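Local structure of proline dehydrogenase (Bradyrhizobium japonicum USDA 110, 3HAZ) at residues A[49-53]-A[472-478]; A[396-402]-A[423-428]. The protein probably oxidises proline to glutamate in two steps, joining an FAD-dependent proline dehydrogenase and an NAD-dependent 1-pyrroline-5-carboxylate dehydrogenase in one chain. All coordinates share one frame; numbering follows the deposited sequence.

Interaction 1. Residues A[49-53]-A[472-478]; sequences AIRKR and QAADYRV. With SO4 (sulfate ion), chain I.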
ATOM      1  N   ALA A  49      45.303  -5.121 -14.966  1.00 24.63           N
ATOM      2  CA  ALA A  49      45.956  -4.498 -16.106  1.00 28.43           C
ATOM      3  C   ALA A  49      44.989  -3.548 -16.810  1.00 30.48           C
ATOM      4  O   ALA A  49      45.362  -2.442 -17.194  1.00 28.92           O
ATOM      5  CB  ALA A  49      46.470  -5.559 -17.082  1.00 32.25           C
ATOM      6  N   ILE A  50      43.746  -3.984 -16.981  1.00 25.19           N
ATOM      7  CA  ILE A  50      42.752  -3.154 -17.645  1.00 20.31           C
ATOM      8  C   ILE A  50      42.558  -1.851 -16.880  1.00 29.88           C
ATOM      9  O   ILE A  50      42.397  -0.787 -17.474  1.00 27.30           O
ATOM     10  CB  ILE A  50      41.397  -3.873 -17.766  1.00 25.75           C
ATOM     11  CG1 ILE A  50      41.469  -4.991 -18.808  1.00 27.06           C
ATOM     12  CG2 ILE A  50      40.307  -2.883 -18.146  1.00 25.51           C
ATOM     13  CD1 ILE A  50      40.217  -5.859 -18.840  1.00 26.74           C
ATOM     14  N   ARG A  51      42.571  -1.938 -15.554  1.00 33.95           N
ATOM     15  CA  ARG A  51      42.350  -0.762 -14.719  1.00 28.28           C
ATOM     16  C   ARG A  51      43.637  -0.024 -14.367  1.00 30.67           C
ATOM     17  O   ARG A  51      43.629   0.881 -13.533  1.00 39.35           O
ATOM     18  CB  ARG A  51      41.561  -1.135 -13.464  1.00 24.45           C
ATOM     19  CG  ARG A  51      40.144  -1.565 -13.784  1.00 26.87           C
ATOM     20  CD  ARG A  51      39.328  -1.773 -12.541  1.00 28.36           C
ATOM     21  NE  ARG A  51      37.902  -1.725 -12.853  1.00 29.88           N
ATOM     22  CZ  ARG A  51      36.943  -1.935 -11.963  1.00 36.82           C
ATOM     23  NH1 ARG A  51      37.260  -2.208 -10.701  1.00 38.20           N
ATOM     24  NH2 ARG A  51      35.669  -1.874 -12.333  1.00 36.74           N
ATOM     25  N   LYS A  52      44.739  -0.397 -15.009  1.00 30.77           N
ATOM     26  CA  LYS A  52      45.978   0.342 -14.833  1.00 43.04           C
ATOM     27  C   LYS A  52      45.756   1.781 -15.289  1.00 62.64           C
ATOM     28  O   LYS A  52      45.774   2.704 -14.475  1.00 67.37           O
ATOM     29  CB  LYS A  52      47.128  -0.309 -15.605  1.00 41.19           C
ATOM     30  CG  LYS A  52      48.510   0.214 -15.221  1.00 45.76           C
ATOM     31  CD  LYS A  52      49.606  -0.764 -15.630  1.00 52.28           C
ATOM     32  CE  LYS A  52      50.943  -0.436 -14.968  1.00 60.38           C
ATOM     33  NZ  LYS A  52      51.683   0.667 -15.654  1.00 59.22           N
ATOM     34  N   ARG A  53      45.531   1.951 -16.593  1.00 71.08           N
ATOM     35  CA  ARG A  53      45.217   3.244 -17.206  1.00 74.52           C
ATOM     36  C   ARG A  53      46.438   4.159 -17.318  1.00 78.49           C
ATOM     37  O   ARG A  53      47.579   3.718 -17.181  1.00 78.62           O
ATOM     38  CB  ARG A  53      44.093   3.958 -16.448  1.00 72.81           C
ATOM     39  CG  ARG A  53      44.589   5.003 -15.460  1.00 73.31           C
ATOM     40  CD  ARG A  53      43.608   5.210 -14.322  1.00 76.16           C
ATOM     41  NE  ARG A  53      42.658   6.287 -14.586  1.00 82.57           N
ATOM     42  CZ  ARG A  53      42.919   7.575 -14.388  1.00 88.98           C
ATOM     43  NH1 ARG A  53      44.109   7.949 -13.937  1.00 90.68           N
ATOM     44  NH2 ARG A  53      41.994   8.493 -14.644  1.00 89.53           N
ATOM     45  N   GLN A 472      31.782  -1.697 -17.697  1.00 25.46           N
ATOM     46  CA  GLN A 472      31.873  -1.888 -16.258  1.00 29.48           C
ATOM     47  C   GLN A 472      33.316  -1.863 -15.753  1.00 34.66           C
ATOM     48  O   GLN A 472      33.617  -1.231 -14.741  1.00 37.05           O
ATOM     49  CB  GLN A 472      31.191  -3.193 -15.860  1.00 30.87           C
ATOM     50  CG  GLN A 472      29.708  -3.208 -16.177  1.00 38.35           C
ATOM     51  CD  GLN A 472      29.019  -4.462 -15.692  1.00 46.82           C
ATOM     52  OE1 GLN A 472      29.352  -5.001 -14.635  1.00 48.06           O
ATOM     53  NE2 GLN A 472      28.047  -4.935 -16.463  1.00 51.03           N
ATOM     54  N   ALA A 473      34.208  -2.544 -16.461  1.00 30.53           N
ATOM     55  CA  ALA A 473      35.609  -2.550 -16.073  1.00 35.69           C
ATOM     56  C   ALA A 473      36.146  -1.124 -16.036  1.00 39.86           C
ATOM     57  O   ALA A 473      37.025  -0.807 -15.242  1.00 44.64           O
ATOM     58  CB  ALA A 473      36.421  -3.403 -17.024  1.00 33.27           C
ATOM     59  N   ALA A 474      35.601  -0.265 -16.890  1.00 44.76           N
ATOM     60  CA  ALA A 474      36.056   1.120 -16.983  1.00 41.70           C
ATOM     61  C   ALA A 474      35.393   2.013 -15.939  1.00 40.73           C
ATOM     62  O   ALA A 474      35.721   3.193 -15.820  1.00 46.68           O
ATOM     63  CB  ALA A 474      35.800   1.664 -18.377  1.00 40.44           C
ATOM     64  N   ASP A 475      34.453   1.447 -15.190  1.00 30.74           N
ATOM     65  CA  ASP A 475      33.738   2.185 -14.161  1.00 38.95           C
ATOM     66  C   ASP A 475      34.241   1.735 -12.795  1.00 40.86           C
ATOM     67  O   ASP A 475      33.886   0.656 -12.319  1.00 35.72           O
ATOM     68  CB  ASP A 475      32.230   1.940 -14.291  1.00 41.90           C
ATOM     69  CG  ASP A 475      31.421   2.637 -13.207  1.00 51.86           C
ATOM     70  OD1 ASP A 475      31.983   3.514 -12.508  1.00 48.78           O
ATOM     71  OD2 ASP A 475      30.219   2.304 -13.059  1.00 48.40           O
ATOM     72  N   TYR A 476      35.066   2.563 -12.163  1.00 41.63           N
ATOM     73  CA  TYR A 476      35.735   2.157 -10.924  1.00 38.74           C
ATOM     74  C   TYR A 476      34.799   1.981  -9.727  1.00 35.57           C
ATOM     75  O   TYR A 476      35.229   1.568  -8.652  1.00 32.86           O
ATOM     76  CB  TYR A 476      36.893   3.100 -10.586  1.00 37.21           C
ATOM     77  CG  TYR A 476      38.093   2.928 -11.492  1.00 34.92           C
ATOM     78  CD1 TYR A 476      38.200   1.824 -12.333  1.00 45.70           C
ATOM     79  CD2 TYR A 476      39.130   3.848 -11.488  1.00 40.17           C
ATOM     80  CE1 TYR A 476      39.300   1.659 -13.159  1.00 52.54           C
ATOM     81  CE2 TYR A 476      40.237   3.687 -12.305  1.00 47.56           C
ATOM     82  CZ  TYR A 476      40.316   2.594 -13.139  1.00 55.26           C
ATOM     83  OH  TYR A 476      41.414   2.439 -13.954  1.00 64.45           O
ATOM     84  N   ARG A 477      33.517   2.276  -9.912  1.00 36.19           N
ATOM     85  CA  ARG A 477      32.540   1.978  -8.876  1.00 34.87           C
ATOM     86  C   ARG A 477      32.325   0.477  -8.799  1.00 34.21           C
ATOM     87  O   ARG A 477      31.914  -0.046  -7.765  1.00 39.47           O
ATOM     88  CB  ARG A 477      31.206   2.673  -9.157  1.00 47.63           C
ATOM     89  CG  ARG A 477      31.196   4.167  -8.879  1.00 52.35           C
ATOM     90  CD  ARG A 477      29.924   4.800  -9.419  1.00 48.96           C
ATOM     91  NE  ARG A 477      29.787   4.567 -10.853  1.00 51.42           N
ATOM     92  CZ  ARG A 477      28.721   4.909 -11.569  1.00 50.38           C
ATOM     93  NH1 ARG A 477      28.688   4.659 -12.868  1.00 47.99           N
ATOM     94  NH2 ARG A 477      27.689   5.503 -10.984  1.00 48.56           N
ATOM     95  N   VAL A 478      32.591  -0.213  -9.904  1.00 32.23           N
ATOM     96  CA  VAL A 478      32.393  -1.657  -9.954  1.00 34.67           C
ATOM     97  C   VAL A 478      33.639  -2.368  -9.452  1.00 32.01           C
ATOM     98  O   VAL A 478      34.694  -2.277 -10.075  1.00 27.59           O
ATOM     99  CB  VAL A 478      32.079  -2.135 -11.387  1.00 31.75           C
ATOM    100  CG1 VAL A 478      31.909  -3.647 -11.415  1.00 20.50           C
ATOM    101  CG2 VAL A 478      30.831  -1.430 -11.923  1.00 37.61           C
TER
HETATM  102  S   SO4 I1004      25.618   6.638 -13.976  1.00 71.26           S
HETATM  103  O1  SO4 I1004      25.301   6.193 -12.621  1.00 57.05           O
HETATM  104  O2  SO4 I1004      24.421   7.226 -14.575  1.00 77.21           O
HETATM  105  O3  SO4 I1004      26.681   7.639 -13.938  1.00 71.61           O
HETATM  106  O4  SO4 I1004      26.059   5.500 -14.781  1.00 70.86           O

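Interaction 2. Residues A[396-402]-A[423-428]; sequences THNALTV and MGEALY. With FAD (flavin-adenine dinucleotide), chain C; SO4 (sulfate ion), chain J.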
ATOM      1  N   THR A 396      36.435 -12.022 -27.883  1.00 20.58           N
ATOM      2  CA  THR A 396      35.789 -11.488 -26.693  1.00 13.76           C
ATOM      3  C   THR A 396      36.721 -10.496 -26.025  1.00 15.42           C
ATOM      4  O   THR A 396      37.942 -10.647 -26.086  1.00 21.20           O
ATOM      5  CB  THR A 396      35.440 -12.608 -25.685  1.00 23.37           C
ATOM      6  OG1 THR A 396      34.972 -12.027 -24.462  1.00 20.55           O
ATOM      7  CG2 THR A 396      36.669 -13.461 -25.390  1.00 25.91           C
ATOM      8  N   HIS A 397      36.156  -9.485 -25.379  1.00 18.31           N
ATOM      9  CA  HIS A 397      36.971  -8.568 -24.583  1.00 21.66           C
ATOM     10  C   HIS A 397      36.653  -8.711 -23.093  1.00 19.01           C
ATOM     11  O   HIS A 397      36.971  -7.838 -22.284  1.00 17.19           O
ATOM     12  CB  HIS A 397      36.778  -7.120 -25.043  1.00 20.17           C
ATOM     13  CG  HIS A 397      36.900  -6.935 -26.526  1.00 25.19           C
ATOM     14  ND1 HIS A 397      35.833  -6.569 -27.319  1.00 17.64           N
ATOM     15  CD2 HIS A 397      37.962  -7.059 -27.357  1.00 20.17           C
ATOM     16  CE1 HIS A 397      36.232  -6.480 -28.575  1.00 20.35           C
ATOM     17  NE2 HIS A 397      37.519  -6.777 -28.626  1.00 21.87           N
ATOM     18  N   ASN A 398      36.028  -9.827 -22.739  1.00 21.21           N
ATOM     19  CA  ASN A 398      35.650 -10.094 -21.355  1.00 19.23           C
ATOM     20  C   ASN A 398      36.750 -10.898 -20.646  1.00 18.08           C
ATOM     21  O   ASN A 398      37.060 -12.013 -21.062  1.00 19.64           O
ATOM     22  CB  ASN A 398      34.315 -10.844 -21.343  1.00 17.79           C
ATOM     23  CG  ASN A 398      33.843 -11.203 -19.942  1.00 17.28           C
ATOM     24  OD1 ASN A 398      34.629 -11.610 -19.091  1.00 22.25           O
ATOM     25  ND2 ASN A 398      32.544 -11.067 -19.709  1.00 14.98           N
ATOM     26  N   ALA A 399      37.338 -10.327 -19.590  1.00 20.53           N
ATOM     27  CA  ALA A 399      38.468 -10.955 -18.876  1.00 23.86           C
ATOM     28  C   ALA A 399      38.133 -12.305 -18.238  1.00 18.90           C
ATOM     29  O   ALA A 399      38.957 -13.224 -18.225  1.00 19.31           O
ATOM     30  CB  ALA A 399      39.032 -10.006 -17.819  1.00 20.91           C
ATOM     31  N   LEU A 400      36.924 -12.417 -17.704  1.00 19.86           N
ATOM     32  CA  LEU A 400      36.468 -13.668 -17.111  1.00 23.04           C
ATOM     33  C   LEU A 400      36.269 -14.734 -18.193  1.00 26.48           C
ATOM     34  O   LEU A 400      36.640 -15.897 -18.013  1.00 23.18           O
ATOM     35  CB  LEU A 400      35.164 -13.456 -16.343  1.00 23.05           C
ATOM     36  CG  LEU A 400      34.587 -14.712 -15.678  1.00 28.40           C
ATOM     37  CD1 LEU A 400      35.586 -15.320 -14.694  1.00 23.63           C
ATOM     38  CD2 LEU A 400      33.264 -14.405 -14.991  1.00 27.13           C
ATOM     39  N   THR A 401      35.683 -14.335 -19.317  1.00 17.79           N
ATOM     40  CA  THR A 401      35.488 -15.262 -20.426  1.00 22.24           C
ATOM     41  C   THR A 401      36.841 -15.772 -20.913  1.00 24.61           C
ATOM     42  O   THR A 401      37.027 -16.976 -21.107  1.00 25.49           O
ATOM     43  CB  THR A 401      34.734 -14.602 -21.591  1.00 19.89           C
ATOM     44  OG1 THR A 401      33.525 -14.014 -21.102  1.00 18.19           O
ATOM     45  CG2 THR A 401      34.397 -15.623 -22.667  1.00 22.30           C
ATOM     46  N   VAL A 402      37.783 -14.850 -21.101  1.00 24.97           N
ATOM     47  CA  VAL A 402      39.118 -15.220 -21.545  1.00 20.34           C
ATOM     48  C   VAL A 402      39.771 -16.191 -20.564  1.00 25.46           C
ATOM     49  O   VAL A 402      40.247 -17.253 -20.966  1.00 25.16           O
ATOM     50  CB  VAL A 402      40.047 -13.996 -21.726  1.00 17.05           C
ATOM     51  CG1 VAL A 402      41.481 -14.459 -21.956  1.00 20.56           C
ATOM     52  CG2 VAL A 402      39.581 -13.118 -22.891  1.00 18.05           C
ATOM     53  N   MET A 423      39.857  -2.041 -28.453  1.00 29.35           N
ATOM     54  CA  MET A 423      39.267  -2.742 -27.312  1.00 22.49           C
ATOM     55  C   MET A 423      40.142  -3.923 -26.897  1.00 21.14           C
ATOM     56  O   MET A 423      40.858  -4.485 -27.721  1.00 21.44           O
ATOM     57  CB  MET A 423      37.865  -3.253 -27.647  1.00 27.94           C
ATOM     58  CG  MET A 423      36.897  -2.191 -28.161  1.00 39.70           C
ATOM     59  SD  MET A 423      35.257  -2.880 -28.482  1.00 42.90           S
ATOM     60  CE  MET A 423      34.702  -3.206 -26.811  1.00 47.43           C
ATOM     61  N   GLY A 424      40.069  -4.307 -25.623  1.00 20.36           N
ATOM     62  CA  GLY A 424      40.798  -5.463 -25.134  1.00 23.39           C
ATOM     63  C   GLY A 424      42.315  -5.352 -25.136  1.00 21.42           C
ATOM     64  O   GLY A 424      43.013  -6.339 -24.917  1.00 24.21           O
ATOM     65  N   GLU A 425      42.842  -4.159 -25.382  1.00 27.75           N
ATOM     66  CA  GLU A 425      44.293  -4.016 -25.497  1.00 25.73           C
ATOM     67  C   GLU A 425      45.055  -4.383 -24.218  1.00 25.65           C
ATOM     68  O   GLU A 425      45.940  -5.248 -24.236  1.00 25.16           O
ATOM     69  CB  GLU A 425      44.682  -2.609 -25.958  1.00 26.92           C
ATOM     70  CG  GLU A 425      46.187  -2.460 -26.190  1.00 36.57           C
ATOM     71  CD  GLU A 425      46.550  -1.229 -27.005  1.00 49.25           C
ATOM     72  OE1 GLU A 425      45.643  -0.436 -27.341  1.00 54.14           O
ATOM     73  OE2 GLU A 425      47.748  -1.060 -27.317  1.00 50.35           O
ATOM     74  N   ALA A 426      44.723  -3.722 -23.116  1.00 25.58           N
ATOM     75  CA  ALA A 426      45.386  -3.998 -21.849  1.00 30.87           C
ATOM     76  C   ALA A 426      45.174  -5.458 -21.465  1.00 28.35           C
ATOM     77  O   ALA A 426      46.096  -6.128 -21.006  1.00 24.19           O
ATOM     78  CB  ALA A 426      44.872  -3.063 -20.747  1.00 24.36           C
ATOM     79  N   LEU A 427      43.956  -5.948 -21.662  1.00 28.09           N
ATOM     80  CA  LEU A 427      43.632  -7.339 -21.361  1.00 25.15           C
ATOM     81  C   LEU A 427      44.612  -8.304 -22.041  1.00 25.05           C
ATOM     82  O   LEU A 427      45.318  -9.061 -21.375  1.00 24.45           O
ATOM     83  CB  LEU A 427      42.191  -7.644 -21.784  1.00 23.27           C
ATOM     84  CG  LEU A 427      41.550  -8.978 -21.397  1.00 21.84           C
ATOM     85  CD1 LEU A 427      40.074  -8.979 -21.785  1.00 20.16           C
ATOM     86  CD2 LEU A 427      42.280 -10.159 -22.040  1.00 21.12           C
ATOM     87  N   TYR A 428      44.663  -8.271 -23.366  1.00 23.86           N
ATOM     88  CA  TYR A 428      45.456  -9.261 -24.096  1.00 24.40           C
ATOM     89  C   TYR A 428      46.974  -9.079 -23.978  1.00 24.93           C
ATOM     90  O   TYR A 428      47.718 -10.056 -24.038  1.00 24.63           O
ATOM     91  CB  TYR A 428      45.005  -9.360 -25.555  1.00 22.69           C
ATOM     92  CG  TYR A 428      43.698 -10.111 -25.699  1.00 23.13           C
ATOM     93  CD1 TYR A 428      42.517  -9.441 -25.995  1.00 18.79           C
ATOM     94  CD2 TYR A 428      43.645 -11.491 -25.511  1.00 21.21           C
ATOM     95  CE1 TYR A 428      41.312 -10.133 -26.119  1.00 24.01           C
ATOM     96  CE2 TYR A 428      42.451 -12.191 -25.626  1.00 23.87           C
ATOM     97  CZ  TYR A 428      41.289 -11.505 -25.933  1.00 24.79           C
ATOM     98  OH  TYR A 428      40.102 -12.190 -26.052  1.00 21.93           O
TER
HETATM   99  PA  FAD C2001      30.542  -8.986 -22.847  1.00 18.91           P
HETATM  100  O1A FAD C2001      30.326  -7.562 -22.076  1.00 21.34           O
HETATM  101  O2A FAD C2001      31.014 -10.044 -21.955  1.00 25.24           O
HETATM  102  O5B FAD C2001      29.119  -9.453 -23.481  1.00 22.31           O
HETATM  103  C5B FAD C2001      28.423  -8.538 -24.276  1.00 24.04           C
HETATM  104  C4B FAD C2001      27.284  -9.254 -25.012  1.00 20.13           C
HETATM  105  O4B FAD C2001      26.453 -10.308 -24.278  1.00 18.48           O
HETATM  106  C3B FAD C2001      26.596  -8.818 -26.158  1.00 19.76           C
HETATM  107  O3B FAD C2001      27.343  -8.283 -27.238  1.00 17.71           O
HETATM  108  C2B FAD C2001      25.544  -9.875 -26.379  1.00 19.79           C
HETATM  109  O2B FAD C2001      25.789 -10.825 -27.399  1.00 18.92           O
HETATM  110  C1B FAD C2001      25.266 -10.438 -25.031  1.00 19.68           C
HETATM  111  N9A FAD C2001      24.195  -9.846 -24.251  1.00 23.84           N
HETATM  112  C8A FAD C2001      24.110  -8.554 -23.740  1.00 22.43           C
HETATM  113  N7A FAD C2001      22.944  -8.465 -23.029  1.00 17.56           N
HETATM  114  C5A FAD C2001      22.304  -9.724 -23.099  1.00 18.78           C
HETATM  115  C6A FAD C2001      21.010 -10.236 -22.528  1.00 19.68           C
HETATM  116  N6A FAD C2001      20.153  -9.367 -21.731  1.00 21.45           N
HETATM  117  N1A FAD C2001      20.639 -11.481 -22.738  1.00 22.84           N
HETATM  118  C2A FAD C2001      21.453 -12.348 -23.494  1.00 18.24           C
HETATM  119  N3A FAD C2001      22.694 -11.854 -24.044  1.00 24.31           N
HETATM  120  C4A FAD C2001      23.080 -10.556 -23.823  1.00 20.28           C
HETATM  121  N1  FAD C2001      29.057 -10.694 -33.420  1.00 17.50           N
HETATM  122  C2  FAD C2001      28.179 -11.156 -34.370  1.00 14.53           C
HETATM  123  O2  FAD C2001      26.832 -11.203 -34.085  1.00 20.11           O
HETATM  124  N3  FAD C2001      28.664 -11.540 -35.666  1.00 23.87           N
HETATM  125  C4  FAD C2001      29.996 -11.451 -35.956  1.00 19.21           C
HETATM  126  O4  FAD C2001      30.478 -11.889 -37.196  1.00 21.37           O
HETATM  127  C4X FAD C2001      30.919 -10.974 -34.962  1.00 17.76           C
HETATM  128  N5  FAD C2001      32.381 -10.880 -35.261  1.00 17.46           N
HETATM  129  C5X FAD C2001      33.273 -10.400 -34.271  1.00 22.61           C
HETATM  130  C6  FAD C2001      34.709 -10.301 -34.571  1.00 20.96           C
HETATM  131  C7  FAD C2001      35.598  -9.827 -33.579  1.00 21.13           C
HETATM  132  C7M FAD C2001      37.077  -9.707 -33.909  1.00 18.23           C
HETATM  133  C8  FAD C2001      35.090  -9.439 -32.242  1.00 25.68           C
HETATM  134  C8M FAD C2001      36.032  -8.915 -31.146  1.00 22.32           C
HETATM  135  C9  FAD C2001      33.717  -9.536 -31.960  1.00 21.59           C
HETATM  136  C9A FAD C2001      32.782 -10.020 -32.991  1.00 22.86           C
HETATM  137  N10 FAD C2001      31.349 -10.122 -32.704  1.00 20.92           N
HETATM  138  C10 FAD C2001      30.446 -10.611 -33.721  1.00 17.95           C
HETATM  139  C1' FAD C2001      30.794  -9.906 -31.330  1.00 19.82           C
HETATM  140  C2' FAD C2001      30.302  -8.472 -31.007  1.00 19.73           C
HETATM  141  O2' FAD C2001      30.808  -7.553 -31.969  1.00 17.38           O
HETATM  142  C3' FAD C2001      30.706  -8.116 -29.566  1.00 20.59           C
HETATM  143  O3' FAD C2001      32.087  -7.775 -29.519  1.00 21.57           O
HETATM  144  C4' FAD C2001      30.435  -9.282 -28.549  1.00 25.15           C
HETATM  145  O4' FAD C2001      29.197  -9.902 -28.609  1.00 20.49           O
HETATM  146  C5' FAD C2001      30.812  -8.885 -27.097  1.00 22.17           C
HETATM  147  O5' FAD C2001      31.109 -10.006 -26.278  1.00 29.89           O
HETATM  148  P   FAD C2001      32.209  -9.792 -25.055  1.00 19.02           P
HETATM  149  O1P FAD C2001      32.506 -11.256 -24.314  1.00 29.81           O
HETATM  150  O2P FAD C2001      33.432  -9.184 -25.592  1.00 17.83           O
HETATM  151  O3P FAD C2001      31.578  -8.663 -24.057  1.00 26.15           O
HETATM  152  S   SO4 J1005      41.824  -0.998 -23.807  1.00 81.10           S
HETATM  153  O1  SO4 J1005      42.949  -1.763 -23.271  1.00 74.41           O
HETATM  154  O2  SO4 J1005      42.130   0.430 -23.730  1.00 82.10           O
HETATM  155  O3  SO4 J1005      41.586  -1.369 -25.204  1.00 66.97           O
HETATM  156  O4  SO4 J1005      40.632  -1.284 -23.012  1.00 83.62           O

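Interaction 1. Residues A[49-53]-A[472-478]
The Arg51 guanidinium has CD1 of Tyr476 over one face, offset toward the guanidinium's rim, and backbone carbonyl oxygens of 472-478 along its edge. Guanidinium and ring are steeply inclined, 69° apart. At the edge, NE of Arg51 donates to Ala473 O at 2.7 Å, nearly straight, and NH2 reaches Gln472 O at 3.2 Å. Val478 O accepts from NH1 of Arg51 at 2.6 Å; NH2 approaches the same oxygen so closely that this second bond is doubtful. The Arg51 side chain is extended from CG to NE and brings its guanidinium to the carbonyls of Gln472 and Ala473, joining them to the type I turn Asp475-Val478. Gln472 O also accepts from Asp475 N, on the opposite face of its plane from Arg51 NH2. Tyr476 runs the other way past Arg51: its CE1 lies 3.4 Å from Arg51 CG and its hydroxyl makes a weak bond to Arg51 O. Ile50 CG2 adds an apolar touch on Ala473 CB, 4.1 Å away. The Tyr476 ring also meets Phe67 of the second subunit. In the turn, the Asp475 carboxylate forms a salt bridge with the Arg477 guanidinium, whose NH2 donates to O1 of a sulfate, probably from the crystallisation liquor, at 3.0 Å. The bond from Arg477 N to the side-chain OD1 of Asp475 makes an Asx turn, while Arg51 gathers main-chain carbonyls where a helix gives way to a beta turn.

Interaction 2. Residues A[396-402]-A[423-428]
His397 and Met423 cross at about a right angle, with CB of Met423 set over the centre of the imidazole, a CH-pi contact 3.6 Å from the ring centroid and 8° off its normal. The methionine then folds back at chi3 (70°), bringing CE to 3.6 Å from His397 ND1, while SD sits obliquely to the ring. FAD C8M lies 3.5 Å from CE1 of His397, and NE2 of this ring is hydrogen-bonded to Leu420 N. An alanine in place of His397 would probably leave the Met423 side chain and the flavin methyl without the ring between them, and Leu420 N without its acceptor. Tyr428 also stands roughly at right angles to its partner, Thr396: its hydroxyl donates to Thr396 O at 2.7 Å, the oxygen lying at the edge of the phenol ring. Val402 CG2 approaches the same hydroxyl obliquely. With CG anti to the backbone N (chi1 -172°), Leu427 sends CD1 to His397 O and CD2 to Val402 CG2. On the other side of this loop the FAD diphosphate is gripped: Thr396 OG1 donates to O1P at 2.6 Å, His397 N to O2P at 2.7 Å, and Asn398 ND2 to O2A. Asn398 OD1 meanwhile caps helix 399-409. The two segments follow the neighbouring parallel strands 390-395 and 416-420 of the proline dehydrogenase barrel and open helices 399-409 and 425-434, with helices 33-50 and 469-473 packed against them.

Interaction 2 is nested in the chain between the two segments of interaction 1, and their centres are about 12 Å apart. They touch where the end of helix 33-50 meets the start of helix 425-434: Ala49 O lies 3.6 Å from Ala426 CB, and Ile50 CG1 lies 3.9 Å from Leu427 N. Ile50 therefore faces both Ala473 and the helix that carries Leu427. Helix 469-473 links the two contacts as well, since its Phe469, an FAD-binding residue, packs on Ala399 and lies about 4 Å from Ile50, side chain to side chain. Interaction 2 binds the cofactor directly; in interaction 1 the side chain of Gln472 stays about 7 Å from FAD.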